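Local coordinates for A rubisco-like protein (Burkholderia fungorum, PDB 3NWR) that is a RuBisCO-like protein of unestablished reaction, classed as a lyase, whose TIM-barrel domain carries a carboxylated lysine, at residues Met299-Tyr304 and Ala336-Thr341; Thr341-Ala344 and Asp348-Val351. All coordinates share one frame; numbering follows the deposited sequence.

Contact 1: residues Met299-Tyr304 and Ala336-Thr341; sequences MSFQAY and ARDCAT
Two neighbouring helices on the outside of the TIM barrel, 301-309 and 329-340, meet here where the first turn of one faces the last turn of the other, with F301 and Q302 set against D338 and C339. D338 OD2 lies at the edge of the F301 ring, in its plane, 3.6 Å from F301 CD2; the carboxylate and ring planes are themselves nearly coplanar, 11° apart. C339 SG is at the edge too: it lies 5.3 Å from the ring centroid of F301, on a line 81° off the normal, a sulfur-aromatic contact. A chi1 of -172° swings the F301 ring away from its own backbone N and alongside D338 and C339. M316 of barrel strand 315-319 touches both F301 and C339. The closest approach is D338 OD2 to Q302 CA at 3.4 Å, while D338 OD1 packs 3.6 Å from Q302 CG, the two side chains crossing at about a right angle. The polar link is made by water: one molecule donates to D338 OD2 at 2.7 Å and weakly accepts from Q302 N, while another donates to OD1 and weakly accepts from Q302 NE2. The amide oxygen OE1 instead accepts from L132 N of strand 126-133. With no direct hydrogen bond between the segments, the carboxylate combines aromatic-edge packing with water bridges; the ring edge and the N-terminal end of helix 301-309 would both probably favour its negative charge.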
ATOM      1  N   MET A 299      -8.880   3.394  -4.597  1.00 11.61           N
ATOM      2  CA  MET A 299      -8.536   4.804  -4.649  1.00 12.83           C
ATOM      3  C   MET A 299      -8.374   5.262  -6.090  1.00 14.19           C
ATOM      4  O   MET A 299      -7.566   4.702  -6.834  1.00 12.77           O
ATOM      5  CB  MET A 299      -7.233   5.035  -3.877  1.00 15.32           C
ATOM      6  CG  MET A 299      -7.029   6.444  -3.414  1.00 17.77           C
ATOM      7  SD  MET A 299      -5.495   6.564  -2.458  1.00 19.29           S
ATOM      8  CE  MET A 299      -5.737   5.397  -1.137  1.00 23.45           C
ATOM      9  N   SER A 300      -9.149   6.268  -6.492  1.00 12.06           N
ATOM     10  CA  SER A 300      -8.936   6.902  -7.795  1.00 11.94           C
ATOM     11  C   SER A 300      -7.649   7.722  -7.773  1.00 12.02           C
ATOM     12  O   SER A 300      -7.134   8.086  -6.702  1.00 12.98           O
ATOM     13  CB  SER A 300     -10.106   7.819  -8.158  1.00 15.53           C
ATOM     14  OG  SER A 300     -11.319   7.088  -8.183  1.00 16.20           O
ATOM     15  N   PHE A 301      -7.130   8.031  -8.954  1.00 12.18           N
ATOM     16  CA  PHE A 301      -5.807   8.643  -9.024  1.00 11.93           C
ATOM     17  C   PHE A 301      -5.762  10.022  -8.366  1.00 12.30           C
ATOM     18  O   PHE A 301      -4.775  10.376  -7.745  1.00 11.81           O
ATOM     19  CB  PHE A 301      -5.308   8.717 -10.475  1.00 11.99           C
ATOM     20  CG  PHE A 301      -3.871   9.153 -10.608  1.00 11.06           C
ATOM     21  CD1 PHE A 301      -2.827   8.247 -10.440  1.00 13.52           C
ATOM     22  CD2 PHE A 301      -3.572  10.465 -10.921  1.00 12.12           C
ATOM     23  CE1 PHE A 301      -1.493   8.664 -10.579  1.00 12.81           C
ATOM     24  CE2 PHE A 301      -2.254  10.885 -11.064  1.00 12.41           C
ATOM     25  CZ  PHE A 301      -1.213   9.978 -10.893  1.00 13.68           C
ATOM     26  N   GLN A 302      -6.822  10.815  -8.501  1.00 13.83           N
ATOM     27  CA  GLN A 302      -6.798  12.166  -7.931  1.00 13.42           C
ATOM     28  C   GLN A 302      -6.415  12.128  -6.452  1.00 12.04           C
ATOM     29  O   GLN A 302      -5.560  12.898  -5.994  1.00 12.55           O
ATOM     30  CB  GLN A 302      -8.164  12.837  -8.106  1.00 14.72           C
ATOM     31  CG  GLN A 302      -8.158  14.348  -7.987  1.00 14.92           C
ATOM     32  CD  GLN A 302      -7.902  14.843  -6.581  1.00 17.10           C
ATOM     33  OE1 GLN A 302      -8.210  14.172  -5.587  1.00 14.67           O
ATOM     34  NE2 GLN A 302      -7.318  16.034  -6.488  1.00 24.02           N
ATOM     35  N   ALA A 303      -7.052  11.222  -5.713  1.00 12.40           N
ATOM     36  CA  ALA A 303      -6.787  11.081  -4.288  1.00 11.70           C
ATOM     37  C   ALA A 303      -5.385  10.506  -4.044  1.00 12.66           C
ATOM     38  O   ALA A 303      -4.626  11.014  -3.212  1.00 12.65           O
ATOM     39  CB  ALA A 303      -7.845  10.201  -3.631  1.00 12.35           C
ATOM     40  N   TYR A 304      -5.072   9.427  -4.757  1.00 11.26           N
ATOM     41  CA  TYR A 304      -3.779   8.758  -4.648  1.00 11.94           C
ATOM     42  C   TYR A 304      -2.623   9.740  -4.857  1.00 12.31           C
ATOM     43  O   TYR A 304      -1.683   9.808  -4.047  1.00 11.70           O
ATOM     44  CB  TYR A 304      -3.724   7.647  -5.698  1.00 11.12           C
ATOM     45  CG  TYR A 304      -2.459   6.816  -5.731  1.00 11.77           C
ATOM     46  CD1 TYR A 304      -2.191   5.870  -4.740  1.00 11.44           C
ATOM     47  CD2 TYR A 304      -1.556   6.946  -6.786  1.00 13.17           C
ATOM     48  CE1 TYR A 304      -1.024   5.096  -4.796  1.00 12.99           C
ATOM     49  CE2 TYR A 304      -0.403   6.176  -6.850  1.00 11.81           C
ATOM     50  CZ  TYR A 304      -0.150   5.254  -5.858  1.00 11.77           C
ATOM     51  OH  TYR A 304       0.992   4.492  -5.949  1.00 12.56           O
ATOM     52  N   ALA A 336      -3.024  12.509 -15.907  1.00 12.57           N
ATOM     53  CA  ALA A 336      -2.046  13.483 -16.371  1.00 13.18           C
ATOM     54  C   ALA A 336      -2.469  14.890 -15.964  1.00 13.41           C
ATOM     55  O   ALA A 336      -1.666  15.682 -15.467  1.00 13.41           O
ATOM     56  CB  ALA A 336      -1.879  13.398 -17.876  1.00 13.11           C
ATOM     57  N   ARG A 337      -3.747  15.195 -16.145  1.00 14.32           N
ATOM     58  CA  ARG A 337      -4.237  16.516 -15.799  1.00 13.88           C
ATOM     59  C   ARG A 337      -4.151  16.780 -14.296  1.00 15.01           C
ATOM     60  O   ARG A 337      -3.866  17.907 -13.869  1.00 15.63           O
ATOM     61  CB  ARG A 337      -5.640  16.726 -16.373  1.00 15.16           C
ATOM     62  CG  ARG A 337      -5.585  16.800 -17.894  1.00 16.66           C
ATOM     63  CD  ARG A 337      -6.945  16.966 -18.547  1.00 19.60           C
ATOM     64  NE  ARG A 337      -6.784  17.138 -19.987  1.00 21.70           N
ATOM     65  CZ  ARG A 337      -7.780  17.120 -20.863  1.00 27.24           C
ATOM     66  NH1 ARG A 337      -9.029  16.926 -20.452  1.00 28.82           N
ATOM     67  NH2 ARG A 337      -7.526  17.289 -22.154  1.00 26.01           N
ATOM     68  N   ASP A 338      -4.352  15.734 -13.500  1.00 13.42           N
ATOM     69  CA  ASP A 338      -4.176  15.846 -12.050  1.00 15.38           C
ATOM     70  C   ASP A 338      -2.762  16.321 -11.706  1.00 13.68           C
ATOM     71  O   ASP A 338      -2.575  17.215 -10.870  1.00 13.58           O
ATOM     72  CB  ASP A 338      -4.431  14.503 -11.356  1.00 13.97           C
ATOM     73  CG  ASP A 338      -5.903  14.141 -11.267  1.00 15.71           C
ATOM     74  OD1 ASP A 338      -6.765  15.059 -11.244  1.00 16.94           O
ATOM     75  OD2 ASP A 338      -6.196  12.924 -11.185  1.00 17.28           O
ATOM     76  N   CYS A 339      -1.767  15.720 -12.348  1.00 13.06           N
ATOM     77  CA  CYS A 339      -0.363  16.043 -12.092  1.00 13.26           C
ATOM     78  C   CYS A 339      -0.071  17.523 -12.278  1.00 15.51           C
ATOM     79  O   CYS A 339       0.718  18.116 -11.529  1.00 15.05           O
ATOM     80  CB  CYS A 339       0.555  15.224 -12.999  1.00 12.80           C
ATOM     81  SG  CYS A 339       0.603  13.464 -12.623  1.00 14.97           S
ATOM     82  N   ALA A 340      -0.714  18.116 -13.283  1.00 13.72           N
ATOM     83  CA  ALA A 340      -0.483  19.520 -13.614  1.00 14.27           C
ATOM     84  C   ALA A 340      -1.306  20.483 -12.758  1.00 15.03           C
ATOM     85  O   ALA A 340      -1.067  21.688 -12.760  1.00 16.99           O
ATOM     86  CB  ALA A 340      -0.769  19.761 -15.088  1.00 16.23           C
ATOM     87  N   THR A 341      -2.270  19.950 -12.018  1.00 13.46           N
ATOM     88  CA  THR A 341      -3.154  20.772 -11.211  1.00 15.60           C
ATOM     89  C   THR A 341      -2.550  20.973  -9.823  1.00 17.88           C
ATOM     90  O   THR A 341      -2.310  19.998  -9.118  1.00 15.18           O
ATOM     91  CB  THR A 341      -4.530  20.093 -11.080  1.00 14.75           C
ATOM     92  OG1 THR A 341      -5.065  19.842 -12.387  1.00 18.72           O
ATOM     93  CG2 THR A 341      -5.515  20.960 -10.265  1.00 15.87           C
TER
HETATM   94  O   HOH W   1      -6.514  17.212  -9.568  1.00 20.06           O
HETATM   95  O   HOH W   2      -8.093  11.054 -11.257  1.00 23.55           O

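Contact 2: residues Thr341-Ala344 and Asp348-Val351; sequences TPLA and DDAV
D349 OD1 accepts the backbone N-H of L343 at 3.0 Å, and the same oxygen forms a salt bridge with R309 NH1. The N-H...O angle of 155° makes the bond to L343 fairly straight, and OD1 offers its syn lone pair, on the side of the other carboxylate oxygen. A chi1 of 60° places CG between the backbone N and the carbonyl carbon of D349, which brings the carboxylate across to the facing part of the loop although the side chain starts out alongside it. P342 adds a close carbon contact, its CA lying 3.1 Å from OD1. The second oxygen, OD2, sits against the aliphatic start of L343, 3.4 Å from both CB and CG, where the two side chains cross at about a right angle; its charged partner is R139 NE of helix 136-139. This is the loop that leads from helix 329-340 into strand 352-355 of the barrel, and L343 also packs on Q305, T306 and R309 of helix 301-309. Two arginines and a peptide N-H thus share one buried carboxylate, which would probably stabilise its ionised form and tie the turn to helices 136-139 and 301-309.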
ATOM      1  N   THR A 341      -2.270  19.950 -12.018  1.00 13.46           N
ATOM      2  CA  THR A 341      -3.154  20.772 -11.211  1.00 15.60           C
ATOM      3  C   THR A 341      -2.550  20.973  -9.823  1.00 17.88           C
ATOM      4  O   THR A 341      -2.310  19.998  -9.118  1.00 15.18           O
ATOM      5  CB  THR A 341      -4.530  20.093 -11.080  1.00 14.75           C
ATOM      6  OG1 THR A 341      -5.065  19.842 -12.387  1.00 18.72           O
ATOM      7  CG2 THR A 341      -5.515  20.960 -10.265  1.00 15.87           C
ATOM      8  N   PRO A 342      -2.293  22.234  -9.420  1.00 14.41           N
ATOM      9  CA  PRO A 342      -1.765  22.458  -8.064  1.00 14.58           C
ATOM     10  C   PRO A 342      -2.715  21.897  -7.015  1.00 17.51           C
ATOM     11  O   PRO A 342      -3.938  21.915  -7.203  1.00 17.08           O
ATOM     12  CB  PRO A 342      -1.700  23.986  -7.951  1.00 17.48           C
ATOM     13  CG  PRO A 342      -1.591  24.456  -9.373  1.00 20.49           C
ATOM     14  CD  PRO A 342      -2.450  23.498 -10.164  1.00 16.92           C
ATOM     15  N   LEU A 343      -2.165  21.381  -5.921  1.00 15.51           N
ATOM     16  CA  LEU A 343      -3.005  20.768  -4.898  1.00 15.06           C
ATOM     17  C   LEU A 343      -3.949  21.785  -4.251  1.00 16.77           C
ATOM     18  O   LEU A 343      -5.056  21.440  -3.838  1.00 20.56           O
ATOM     19  CB  LEU A 343      -2.152  20.065  -3.829  1.00 16.19           C
ATOM     20  CG  LEU A 343      -1.349  18.830  -4.267  1.00 13.10           C
ATOM     21  CD1 LEU A 343      -0.713  18.130  -3.068  1.00 14.20           C
ATOM     22  CD2 LEU A 343      -2.233  17.860  -5.049  1.00 14.75           C
ATOM     23  N   ALA A 344      -3.506  23.034  -4.158  1.00 17.78           N
ATOM     24  CA  ALA A 344      -4.339  24.093  -3.589  1.00 21.06           C
ATOM     25  C   ALA A 344      -3.984  25.424  -4.228  1.00 23.83           C
ATOM     26  O   ALA A 344      -2.917  25.567  -4.821  1.00 23.93           O
ATOM     27  CB  ALA A 344      -4.171  24.165  -2.074  1.00 20.33           C
ATOM     28  N   ASP A 348       1.637  26.169  -6.465  1.00 30.22           N
ATOM     29  CA  ASP A 348       2.630  25.967  -7.532  1.00 26.25           C
ATOM     30  C   ASP A 348       3.464  24.695  -7.332  1.00 27.04           C
ATOM     31  O   ASP A 348       4.696  24.726  -7.358  1.00 27.26           O
ATOM     32  CB  ASP A 348       3.555  27.184  -7.642  1.00 38.12           C
ATOM     33  CG  ASP A 348       4.497  27.096  -8.831  1.00 41.72           C
ATOM     34  OD1 ASP A 348       4.066  26.608  -9.898  1.00 44.56           O
ATOM     35  OD2 ASP A 348       5.669  27.515  -8.698  1.00 44.95           O
ATOM     36  N   ASP A 349       2.779  23.574  -7.151  1.00 17.49           N
ATOM     37  CA  ASP A 349       3.425  22.330  -6.772  1.00 18.64           C
ATOM     38  C   ASP A 349       3.147  21.189  -7.764  1.00 16.92           C
ATOM     39  O   ASP A 349       3.105  20.015  -7.386  1.00 16.51           O
ATOM     40  CB  ASP A 349       2.942  21.930  -5.376  1.00 15.06           C
ATOM     41  CG  ASP A 349       1.434  21.731  -5.315  1.00 16.71           C
ATOM     42  OD1 ASP A 349       0.762  21.872  -6.352  1.00 16.66           O
ATOM     43  OD2 ASP A 349       0.911  21.429  -4.224  1.00 16.79           O
ATOM     44  N   ALA A 350       2.952  21.525  -9.032  1.00 15.61           N
ATOM     45  CA  ALA A 350       2.701  20.497 -10.038  1.00 13.30           C
ATOM     46  C   ALA A 350       3.861  19.512 -10.123  1.00 14.53           C
ATOM     47  O   ALA A 350       5.007  19.849  -9.804  1.00 15.68           O
ATOM     48  CB  ALA A 350       2.427  21.136 -11.413  1.00 15.52           C
ATOM     49  N   VAL A 351       3.554  18.289 -10.536  1.00 14.73           N
ATOM     50  CA  VAL A 351       4.584  17.284 -10.765  1.00 14.01           C
ATOM     51  C   VAL A 351       4.584  16.891 -12.235  1.00 13.59           C
ATOM     52  O   VAL A 351       3.620  17.146 -12.966  1.00 14.34           O
ATOM     53  CB  VAL A 351       4.402  16.038  -9.864  1.00 12.40           C
ATOM     54  CG1 VAL A 351       4.537  16.427  -8.390  1.00 14.62           C
ATOM     55  CG2 VAL A 351       3.063  15.347 -10.141  1.00 14.53           C
TER

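How the contacts relate
Contact 1 packs the start of helix 301-309 on the end of helix 329-340; contact 2 follows directly in the loop from helix 329-340 to strand 352-355, sharing T341, with centres 10 Å apart. A probable hydrogen bond joins them, from V351 N to C339 O at 3.0 Å, and A350 CB lies 3.5 Å from C339 O. R309, at the far end of the helix that begins in contact 1, bonds to residues of both contacts: its NH1 pairs with T341 O and D349 OD1, while NH2 makes a weak bond to D338 O. Neither contact contains the carboxylated lysine, K195.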